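Local coordinates for protein phosphoserine aminotransferase (Bacillus circulans, PDB 2C0R) that catalyses the reversible, pyridoxal-phosphate-dependent transfer of an amino group between glutamate and 3-phosphohydroxypyruvate, giving phosphoserine for serine biosynthesis, at residues A[71-76]-A[225-230]. The protein carries 1 engineered substitution. Numbering follows the deposited sequence.
Sequences LFIQGG and LRYDTY. With PLP (pyridoxal-5'-phosphate), chain C.
Tyr230 OH reaches Gln74 N through one bridging water, which donates to the phenol oxygen at 2.9 Å and accepts from the Gln74 amide N at 2.8 Å. The same hydroxyl is also hydrogen-bonded to the backbone O of Met224, just ahead of the short helix 227-232. The contact illustrates how a strand at the edge, within the subunit, of the mixed sheet in a class-V aminotransferase is covered by a helix distant in sequence: Leu71 and Ile73, alternate residues of strand 68-73, both direct their side chains at residues 227-230. Ile73 CG1 sits over one face of the Tyr230 ring, 3.9 Å from its centroid, in a CH-pi contact displaced toward the CD2-CE2 rim. Ile73 CG1 stands anti to the carbonyl carbon (chi1 -51°) and CG2 anti to the backbone N; CG2 touches the phenol end, 3.8 Å from Tyr230 OH. An alanine in place of Tyr230 would probably leave both the water and Met224 O without their phenol partner and open a gap against Ile73, though the contacts of CB with Leu71 would remain. Beyond Gln74 the chain turns to Gly76, whose CA comes within 3.2 Å of PLP O1P. Tyr227 completes the apolar patch beside helix 76-88: Ile73 CD1 meets its ring at the edge, 3.9 Å from CE2, and Leu71 CD1 lies 4.1 Å from Tyr227 CD2.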
loop_
_atom_site.group_PDB
_atom_site.type_symbol
_atom_site.label_atom_id
_atom_site.label_comp_id
_atom_site.label_asym_id
_atom_site.label_seq_id
_atom_site.Cartn_x
_atom_site.Cartn_y
_atom_site.Cartn_z
ATOM N N LEU A 71 -12.576 -6.680 -1.676
ATOM C CA LEU A 71 -11.173 -6.826 -1.944
ATOM C C LEU A 71 -10.383 -5.694 -1.312
ATOM O O LEU A 71 -10.884 -4.581 -1.242
ATOM C CB LEU A 71 -10.926 -6.813 -3.476
ATOM C CG LEU A 71 -11.800 -7.758 -4.277
ATOM C CD1 LEU A 71 -11.519 -7.558 -5.768
ATOM C CD2 LEU A 71 -11.623 -9.219 -3.875
ATOM N N PHE A 72 -9.157 -5.986 -0.932
ATOM C CA PHE A 72 -8.232 -4.969 -0.472
ATOM C C PHE A 72 -7.078 -4.955 -1.464
ATOM O O PHE A 72 -6.349 -5.973 -1.590
ATOM C CB PHE A 72 -7.727 -5.281 0.915
ATOM C CG PHE A 72 -8.847 -5.345 1.950
ATOM C CD1 PHE A 72 -9.052 -6.503 2.689
ATOM C CD2 PHE A 72 -9.656 -4.225 2.121
ATOM C CE1 PHE A 72 -10.064 -6.614 3.629
ATOM C CE2 PHE A 72 -10.677 -4.352 3.030
ATOM C CZ PHE A 72 -10.905 -5.526 3.745
ATOM N N ILE A 73 -6.933 -3.848 -2.154
ATOM C CA ILE A 73 -5.945 -3.701 -3.231
ATOM C C ILE A 73 -5.037 -2.537 -2.928
ATOM O O ILE A 73 -5.546 -1.517 -2.430
ATOM C CB ILE A 73 -6.658 -3.548 -4.578
ATOM C CG1 ILE A 73 -7.680 -4.660 -4.760
ATOM C CG2 ILE A 73 -5.631 -3.466 -5.685
ATOM C CD1 ILE A 73 -8.427 -4.736 -6.096
ATOM N N GLN A 74 -3.752 -2.653 -3.209
ATOM C CA GLN A 74 -2.861 -1.518 -3.028
ATOM C C GLN A 74 -2.946 -0.634 -4.260
ATOM O O GLN A 74 -3.485 -1.022 -5.305
ATOM C CB GLN A 74 -1.422 -1.989 -2.754
ATOM C CG GLN A 74 -1.287 -2.841 -1.497
ATOM C CD GLN A 74 0.137 -3.271 -1.268
ATOM O OE1 GLN A 74 0.991 -2.415 -1.221
ATOM N NE2 GLN A 74 0.375 -4.593 -1.123
ATOM N N GLY A 75 -2.335 0.555 -4.098
ATOM C CA GLY A 75 -2.133 1.455 -5.211
ATOM C C GLY A 75 -3.082 2.637 -5.286
ATOM O O GLY A 75 -2.971 3.433 -6.253
ATOM N N GLY A 76 -3.988 2.727 -4.296
ATOM C CA GLY A 76 -4.900 3.875 -4.261
ATOM C C GLY A 76 -6.030 3.733 -5.258
ATOM O O GLY A 76 -6.049 2.863 -6.137
ATOM N N LEU A 225 -2.886 -7.015 -11.635
ATOM C CA LEU A 225 -3.903 -6.103 -12.141
ATOM C C LEU A 225 -5.134 -6.840 -12.631
ATOM O O LEU A 225 -5.970 -6.245 -13.311
ATOM C CB LEU A 225 -3.321 -5.213 -13.240
ATOM C CG LEU A 225 -2.570 -4.028 -12.598
ATOM C CD1 LEU A 225 -1.770 -3.389 -13.725
ATOM C CD2 LEU A 225 -3.506 -3.051 -11.913
ATOM N N ARG A 226 -5.269 -8.098 -12.247
ATOM C CA ARG A 226 -6.472 -8.862 -12.539
ATOM C C ARG A 226 -7.348 -8.901 -11.306
ATOM O O ARG A 226 -6.828 -9.221 -10.215
ATOM C CB ARG A 226 -6.123 -10.316 -12.910
ATOM C CG ARG A 226 -5.539 -10.412 -14.313
ATOM C CD ARG A 226 -4.928 -11.798 -14.542
ATOM N NE ARG A 226 -5.944 -12.847 -14.463
ATOM C CZ ARG A 226 -5.848 -14.039 -15.055
ATOM N NH1 ARG A 226 -4.817 -14.401 -15.807
ATOM N NH2 ARG A 226 -6.873 -14.864 -14.863
ATOM N N TYR A 227 -8.642 -8.604 -11.409
ATOM C CA TYR A 227 -9.461 -8.773 -10.205
ATOM C C TYR A 227 -9.531 -10.213 -9.714
ATOM O O TYR A 227 -9.601 -10.375 -8.495
ATOM C CB TYR A 227 -10.910 -8.241 -10.429
ATOM C CG TYR A 227 -10.882 -6.730 -10.485
ATOM C CD1 TYR A 227 -11.209 -6.059 -11.647
ATOM C CD2 TYR A 227 -10.531 -5.969 -9.360
ATOM C CE1 TYR A 227 -11.211 -4.690 -11.738
ATOM C CE2 TYR A 227 -10.505 -4.562 -9.438
ATOM C CZ TYR A 227 -10.847 -3.955 -10.631
ATOM O OH TYR A 227 -10.805 -2.609 -10.716
ATOM N N ASP A 228 -9.537 -11.208 -10.611
ATOM C CA ASP A 228 -9.673 -12.592 -10.080
ATOM C C ASP A 228 -8.475 -12.986 -9.242
ATOM O O ASP A 228 -8.583 -13.864 -8.357
ATOM C CB ASP A 228 -9.948 -13.530 -11.262
ATOM C CG ASP A 228 -8.874 -13.638 -12.321
ATOM O OD1 ASP A 228 -7.777 -13.060 -12.226
ATOM O OD2 ASP A 228 -9.162 -14.332 -13.332
ATOM N N THR A 229 -7.327 -12.350 -9.449
ATOM C CA THR A 229 -6.201 -12.610 -8.506
ATOM C C THR A 229 -6.611 -12.320 -7.076
ATOM O O THR A 229 -6.216 -13.010 -6.138
ATOM C CB THR A 229 -4.998 -11.720 -8.861
ATOM O OG1 THR A 229 -4.614 -12.124 -10.174
ATOM C CG2 THR A 229 -3.848 -11.885 -7.849
ATOM N N TYR A 230 -7.338 -11.213 -6.869
ATOM C CA TYR A 230 -7.782 -10.824 -5.515
ATOM C C TYR A 230 -8.953 -11.686 -5.099
ATOM O O TYR A 230 -8.977 -12.108 -3.935
ATOM C CB TYR A 230 -8.100 -9.321 -5.458
ATOM C CG TYR A 230 -6.856 -8.519 -5.795
ATOM C CD1 TYR A 230 -6.492 -8.198 -7.082
ATOM C CD2 TYR A 230 -6.027 -8.089 -4.757
ATOM C CE1 TYR A 230 -5.366 -7.473 -7.369
ATOM C CE2 TYR A 230 -4.866 -7.357 -5.025
ATOM C CZ TYR A 230 -4.548 -7.062 -6.329
ATOM O OH TYR A 230 -3.404 -6.338 -6.613
HETATM N N1 PLP C . -10.872 9.555 -6.386
HETATM C C2 PLP C . -11.336 10.445 -5.466
HETATM C C2A PLP C . -12.823 10.788 -5.526
HETATM C C3 PLP C . -10.501 10.981 -4.530
HETATM O O3 PLP C . -10.964 11.823 -3.568
HETATM C C4 PLP C . -9.187 10.545 -4.490
HETATM C C4A PLP C . -8.245 11.138 -3.441
HETATM C C5 PLP C . -8.720 9.707 -5.481
HETATM C C6 PLP C . -9.566 9.138 -6.379
HETATM C C5A PLP C . -7.230 9.347 -5.556
HETATM O O4P PLP C . -6.898 8.429 -4.520
HETATM P P PLP C . -5.421 7.860 -4.338
HETATM O O1P PLP C . -5.536 6.806 -3.273
HETATM O O2P PLP C . -4.608 9.060 -3.900
HETATM O O3P PLP C . -5.001 7.339 -5.666
HETATM O O HOH W 1 -2.436 -4.859 -4.311
#